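Local coordinates for protein putative amidohydrolase (Unidentified, PDB 3MKV) that is probably a zinc-dependent prolidase of the amidohydrolase superfamily, hydrolysing dipeptides that end in proline at a site with two zinc ions, at residues Gly208-Ser213 / Thr237-Ala242. Numbering follows the deposited sequence.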
# COMPACT_ATOMS: atom_id res chain seq x y z
N GLY A 208 -34.07 -3.90 -14.27
CA GLY A 208 -33.88 -3.74 -15.72
C GLY A 208 -32.53 -3.22 -16.21
O GLY A 208 -32.28 -3.18 -17.41
N VAL A 209 -31.67 -2.80 -15.29
CA VAL A 209 -30.34 -2.30 -15.65
C VAL A 209 -29.50 -3.42 -16.26
O VAL A 209 -29.68 -4.59 -15.92
CB VAL A 209 -29.59 -1.76 -14.41
CG1 VAL A 209 -29.28 -2.91 -13.44
CG2 VAL A 209 -28.31 -1.03 -14.82
N PHE A 210 -28.59 -3.06 -17.16
CA PHE A 210 -27.66 -4.01 -17.75
C PHE A 210 -26.55 -4.36 -16.78
O PHE A 210 -26.10 -3.52 -16.00
CB PHE A 210 -27.02 -3.45 -19.02
CG PHE A 210 -27.96 -3.30 -20.18
CD1 PHE A 210 -29.26 -3.78 -20.11
CD2 PHE A 210 -27.53 -2.72 -21.38
CE1 PHE A 210 -30.13 -3.65 -21.19
CE2 PHE A 210 -28.39 -2.60 -22.46
CZ PHE A 210 -29.69 -3.06 -22.36
N GLY A 211 -26.08 -5.60 -16.84
CA GLY A 211 -24.89 -5.98 -16.10
C GLY A 211 -23.73 -6.17 -17.06
O GLY A 211 -23.77 -7.04 -17.92
N TYR A 212 -22.70 -5.34 -16.91
CA TYR A 212 -21.48 -5.46 -17.71
C TYR A 212 -21.63 -4.88 -19.12
O TYR A 212 -22.72 -4.84 -19.68
CB TYR A 212 -21.00 -6.92 -17.80
CG TYR A 212 -20.24 -7.38 -16.58
CD1 TYR A 212 -20.59 -8.55 -15.89
CD2 TYR A 212 -19.18 -6.63 -16.09
CE1 TYR A 212 -19.90 -8.96 -14.77
CE2 TYR A 212 -18.48 -7.03 -14.97
CZ TYR A 212 -18.84 -8.19 -14.31
OH TYR A 212 -18.12 -8.56 -13.18
N SER A 213 -20.51 -4.45 -19.67
CA SER A 213 -20.40 -4.10 -21.07
C SER A 213 -20.24 -5.38 -21.88
O SER A 213 -19.88 -6.42 -21.34
CB SER A 213 -19.17 -3.22 -21.29
OG SER A 213 -17.97 -3.95 -21.05
N THR A 237 -34.67 -8.98 -18.67
CA THR A 237 -35.33 -8.31 -19.81
C THR A 237 -34.82 -8.72 -21.19
O THR A 237 -33.69 -9.17 -21.35
CB THR A 237 -35.20 -6.78 -19.72
OG1 THR A 237 -33.82 -6.41 -19.84
CG2 THR A 237 -35.76 -6.26 -18.40
N PRO A 238 -35.67 -8.54 -22.21
CA PRO A 238 -35.25 -8.88 -23.57
C PRO A 238 -33.89 -8.27 -23.92
O PRO A 238 -33.00 -8.97 -24.37
CB PRO A 238 -36.37 -8.29 -24.44
CG PRO A 238 -37.60 -8.32 -23.53
CD PRO A 238 -37.06 -8.04 -22.15
N ALA A 239 -33.74 -6.96 -23.72
CA ALA A 239 -32.48 -6.29 -24.02
C ALA A 239 -31.28 -6.97 -23.36
O ALA A 239 -30.26 -7.21 -24.00
CB ALA A 239 -32.57 -4.83 -23.61
N ALA A 240 -31.41 -7.27 -22.07
CA ALA A 240 -30.33 -7.89 -21.30
C ALA A 240 -30.11 -9.36 -21.68
O ALA A 240 -28.98 -9.82 -21.82
CB ALA A 240 -30.61 -7.76 -19.82
N ILE A 241 -31.20 -10.09 -21.87
CA ILE A 241 -31.10 -11.45 -22.36
C ILE A 241 -30.42 -11.50 -23.73
O ILE A 241 -29.51 -12.29 -23.96
CB ILE A 241 -32.48 -12.07 -22.47
CG1 ILE A 241 -33.11 -12.17 -21.07
CG2 ILE A 241 -32.39 -13.41 -23.17
CD1 ILE A 241 -34.57 -12.61 -21.08
N ALA A 242 -30.87 -10.63 -24.64
CA ALA A 242 -30.37 -10.62 -26.01
C ALA A 242 -28.86 -10.35 -26.11
O ALA A 242 -28.16 -11.02 -26.87
CB ALA A 242 -31.17 -9.61 -26.85
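The Phe210 ring meets the first turn of helix 238-246 with the methyl of Ala239 at its edge, close to the ring plane. Ala239 CB is shared between two neighbouring ring atoms, 3.6 Å from both Phe210 CZ and Phe210 CE1. Ala240 comes in obliquely: Phe210 CE1 is 3.9 Å from Ala240 N, and Ala240 CB, well out of the ring plane, is 4.2 Å from Phe210 CD1. The first torsion explains the reach, since CG stands anti to the carbonyl carbon of Phe210 (chi1 -69°) and carries the ring across to the helix.

Away from the ring, at the Gly208 end of the loop, the methyl of Thr237 makes a looser touch, with Thr237 CG2 4.1 Å from Gly208 CA. The same side chain has work to do in its own segment. Thr237 is the N-cap residue, and chi1 of 65° sets OG1 between its backbone N and carbonyl carbon, from where it accepts a weak, nearly straight hydrogen bond from Ala240 N (3.4 Å to Thr237 OG1, 159° at the hydrogen). The threonine thus offers its methyl to the loop and its hydroxyl to the helix start.

Across the two segments the contact is apolar and small, burying 178 Å² near the surface. Tyr212 O is also hydrogen-bonded to Arg243 NH2, from the same helix, while the backbone of Phe210 hydrogen-bonds to a second subunit. In the amidohydrolase TIM-barrel fold, this is packing of the loop before helix 214-225 against the capped N-terminus of the helix that follows strand 232-235, the strand bearing the zinc ligand His234.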